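CD1-2 antigen (Gallus gallus, PDB 3DBX) probably presents lipid antigens at the cell surface, as other CD1 proteins do, in a groove that holds a palmitic acid here. Local coordinates at residues F116-E121 / L126-L131. Numbering follows the deposited sequence.
Sequences FVNIGE and LVTYEL
Strands 116-121 and 126-130 form an antiparallel beta hairpin, Val117 to Gly120 opposite Tyr129 to Leu126, the short strand axes approaching to 4.9 Å at 175° between their directions. The hairpin belongs to the eight-stranded floor of the MHC-like domain, where strand 97-107 borders 113-121 and strand 135-138 borders 124-130. A classic beta bulge interrupts the ladder: Leu126 and Val127 both face Ile119, whose O accepts hydrogen bonds from both of their amide N-H groups. The Leu126 N bond, 2.9 Å to Ile119 O, lies in the carbonyl plane, while Val127 N approaches the same oxygen tilted 29° from that plane. By contrast, Ile119 N reaches Val127 O almost in line with the carbonyl.

Val117, Ile119, Val127 and Tyr129 share the face turned to the helices and the bound palmitic acid, which touches both Val117 and Ile119. Ile119 and Val127 run alongside each other, and Val127 CG2 meets both Ile119 CB (3.8 Å) and the tip of the isoleucine side chain, Ile119 CD1 (3.9 Å). Farther along, Val117 CB abuts Tyr129 CB, also 3.9 Å apart. The Tyr129 ring, its CG anti to the backbone N (chi1 178°), runs on toward helix 156-180, where its OH hydrogen-bonds Ser159. Within the bulge, Leu126 CD2 packs 3.7 Å from Glu121 CB, the aliphatic base of a side chain whose carboxylate forms salt bridges with Arg97 and Arg140. On the other face Asn118 and Thr128 project together, and Thr128 OG1 stands 3.3 Å from Val117 O.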
ATOM      1  N   PHE A 116     -12.624  10.884   7.683  1.00 52.75           N
ATOM      2  CA  PHE A 116     -12.618  11.523   6.361  1.00 51.72           C
ATOM      3  C   PHE A 116     -13.264  10.657   5.281  1.00 48.99           C
ATOM      4  O   PHE A 116     -13.285   9.429   5.390  1.00 46.29           O
ATOM      5  CB  PHE A 116     -11.192  11.929   5.947  1.00 50.35           C
ATOM      6  CG  PHE A 116     -10.237  10.759   5.781  1.00 46.95           C
ATOM      7  CD1 PHE A 116      -9.398  10.378   6.821  1.00 44.85           C
ATOM      8  CD2 PHE A 116     -10.169  10.055   4.568  1.00 43.60           C
ATOM      9  CE1 PHE A 116      -8.514   9.318   6.660  1.00 42.59           C
ATOM     10  CE2 PHE A 116      -9.306   9.000   4.416  1.00 41.49           C
ATOM     11  CZ  PHE A 116      -8.477   8.626   5.476  1.00 39.50           C
ATOM     12  N   VAL A 117     -13.804  11.312   4.257  1.00 49.89           N
ATOM     13  CA  VAL A 117     -14.234  10.647   3.030  1.00 48.51           C
ATOM     14  C   VAL A 117     -13.739  11.432   1.824  1.00 48.59           C
ATOM     15  O   VAL A 117     -14.103  12.607   1.641  1.00 51.83           O
ATOM     16  CB  VAL A 117     -15.750  10.509   2.883  1.00 50.72           C
ATOM     17  CG1 VAL A 117     -16.058   9.712   1.606  1.00 49.81           C
ATOM     18  CG2 VAL A 117     -16.362   9.825   4.085  1.00 51.63           C
ATOM     19  N   ASN A 118     -12.924  10.769   1.002  1.00 45.60           N
ATOM     20  CA  ASN A 118     -12.400  11.355  -0.231  1.00 45.96           C
ATOM     21  C   ASN A 118     -12.805  10.584  -1.486  1.00 44.53           C
ATOM     22  O   ASN A 118     -12.643   9.373  -1.543  1.00 41.54           O
ATOM     23  CB  ASN A 118     -10.873  11.394  -0.155  1.00 45.45           C
ATOM     24  CG  ASN A 118     -10.363  12.306   0.931  1.00 47.15           C
ATOM     25  OD1 ASN A 118     -11.024  13.251   1.321  1.00 53.81           O
ATOM     26  ND2 ASN A 118      -9.186  12.021   1.428  1.00 47.10           N
ATOM     27  N   ILE A 119     -13.294  11.294  -2.501  1.00 46.60           N
ATOM     28  CA  ILE A 119     -13.586  10.693  -3.812  1.00 45.17           C
ATOM     29  C   ILE A 119     -12.645  11.240  -4.893  1.00 45.85           C
ATOM     30  O   ILE A 119     -12.450  12.440  -4.984  1.00 48.32           O
ATOM     31  CB  ILE A 119     -15.081  10.905  -4.242  1.00 47.30           C
ATOM     32  CG1 ILE A 119     -16.031  10.412  -3.133  1.00 47.99           C
ATOM     33  CG2 ILE A 119     -15.371  10.171  -5.519  1.00 44.93           C
ATOM     34  CD1 ILE A 119     -17.531  10.621  -3.394  1.00 51.34           C
ATOM     35  N   GLY A 120     -12.077  10.349  -5.707  1.00 43.50           N
ATOM     36  CA  GLY A 120     -11.310  10.736  -6.882  1.00 44.45           C
ATOM     37  C   GLY A 120     -11.902  10.226  -8.190  1.00 45.23           C
ATOM     38  O   GLY A 120     -12.665   9.242  -8.214  1.00 43.95           O
ATOM     39  N   GLU A 121     -11.546  10.897  -9.280  1.00 47.13           N
ATOM     40  CA  GLU A 121     -11.859  10.424 -10.616  1.00 48.47           C
ATOM     41  C   GLU A 121     -10.619  10.576 -11.474  1.00 48.96           C
ATOM     42  O   GLU A 121      -9.908  11.590 -11.397  1.00 49.79           O
ATOM     43  CB  GLU A 121     -13.034  11.209 -11.213  1.00 51.95           C
ATOM     44  CG  GLU A 121     -13.494  10.750 -12.605  1.00 55.76           C
ATOM     45  CD  GLU A 121     -12.605  11.272 -13.726  1.00 62.86           C
ATOM     46  OE1 GLU A 121     -12.094  12.409 -13.621  1.00 66.20           O
ATOM     47  OE2 GLU A 121     -12.386  10.532 -14.709  1.00 66.08           O
ATOM     48  N   LEU A 126     -11.483  14.618  -6.554  1.00 52.51           N
ATOM     49  CA  LEU A 126     -12.726  15.057  -7.200  1.00 54.59           C
ATOM     50  C   LEU A 126     -13.654  15.815  -6.241  1.00 57.83           C
ATOM     51  O   LEU A 126     -14.021  16.943  -6.538  1.00 61.76           O
ATOM     52  CB  LEU A 126     -13.462  13.887  -7.875  1.00 52.46           C
ATOM     53  CG  LEU A 126     -14.806  14.194  -8.561  1.00 55.57           C
ATOM     54  CD1 LEU A 126     -14.618  15.138  -9.728  1.00 57.67           C
ATOM     55  CD2 LEU A 126     -15.521  12.916  -9.004  1.00 53.75           C
ATOM     56  N   VAL A 127     -14.042  15.190  -5.121  1.00 57.12           N
ATOM     57  CA  VAL A 127     -14.806  15.859  -4.032  1.00 60.58           C
ATOM     58  C   VAL A 127     -14.411  15.337  -2.636  1.00 59.23           C
ATOM     59  O   VAL A 127     -13.988  14.183  -2.490  1.00 55.08           O
ATOM     60  CB  VAL A 127     -16.370  15.761  -4.199  1.00 62.54           C
ATOM     61  CG1 VAL A 127     -16.849  16.533  -5.414  1.00 66.24           C
ATOM     62  CG2 VAL A 127     -16.852  14.313  -4.263  1.00 59.33           C
ATOM     63  N   THR A 128     -14.535  16.178  -1.610  1.00 62.51           N
ATOM     64  CA  THR A 128     -14.274  15.706  -0.240  1.00 62.49           C
ATOM     65  C   THR A 128     -15.432  15.991   0.727  1.00 65.74           C
ATOM     66  O   THR A 128     -16.173  16.941   0.534  1.00 68.90           O
ATOM     67  CB  THR A 128     -12.921  16.230   0.327  1.00 63.35           C
ATOM     68  OG1 THR A 128     -12.596  15.512   1.527  1.00 62.92           O
ATOM     69  CG2 THR A 128     -12.973  17.712   0.627  1.00 67.92           C
ATOM     70  N   TYR A 129     -15.584  15.156   1.754  1.00 64.57           N
ATOM     71  CA  TYR A 129     -16.654  15.353   2.733  1.00 68.31           C
ATOM     72  C   TYR A 129     -16.175  16.024   4.018  1.00 71.48           C
ATOM     73  O   TYR A 129     -15.348  15.486   4.749  1.00 68.54           O
ATOM     74  CB  TYR A 129     -17.414  14.049   3.020  1.00 66.09           C
ATOM     75  CG  TYR A 129     -18.508  14.185   4.064  1.00 70.74           C
ATOM     76  CD1 TYR A 129     -19.641  14.971   3.822  1.00 75.23           C
ATOM     77  CD2 TYR A 129     -18.409  13.541   5.304  1.00 71.12           C
ATOM     78  CE1 TYR A 129     -20.648  15.105   4.778  1.00 79.74           C
ATOM     79  CE2 TYR A 129     -19.425  13.678   6.278  1.00 74.93           C
ATOM     80  CZ  TYR A 129     -20.535  14.460   5.999  1.00 78.95           C
ATOM     81  OH  TYR A 129     -21.541  14.610   6.932  1.00 84.28           O
ATOM     82  N   GLU A 130     -16.723  17.211   4.275  1.00 77.56           N
ATOM     83  CA  GLU A 130     -16.420  18.003   5.463  1.00 82.73           C
ATOM     84  C   GLU A 130     -17.434  17.693   6.579  1.00 85.67           C
ATOM     85  O   GLU A 130     -18.568  18.165   6.546  1.00 89.17           O
ATOM     86  CB  GLU A 130     -16.459  19.488   5.088  1.00 88.20           C
ATOM     87  CG  GLU A 130     -15.618  20.409   5.949  1.00 93.17           C
ATOM     88  CD  GLU A 130     -15.218  21.666   5.197  1.00 98.18           C
ATOM     89  OE1 GLU A 130     -15.815  22.743   5.451  1.00105.07           O
ATOM     90  OE2 GLU A 130     -14.324  21.568   4.330  1.00 95.31           O
ATOM     91  N   LEU A 131     -17.017  16.882   7.552  1.00 84.34           N
ATOM     92  CA  LEU A 131     -17.912  16.394   8.599  1.00 86.70           C
ATOM     93  C   LEU A 131     -18.505  17.526   9.426  1.00 93.79           C
ATOM     94  O   LEU A 131     -19.720  17.581   9.608  1.00 97.13           O
ATOM     95  CB  LEU A 131     -17.194  15.388   9.510  1.00 83.99           C
ATOM     96  CG  LEU A 131     -18.034  14.317  10.241  1.00 84.37           C
ATOM     97  CD1 LEU A 131     -17.115  13.279  10.860  1.00 80.81           C
ATOM     98  CD2 LEU A 131     -19.010  14.874  11.302  1.00 89.78           C
TER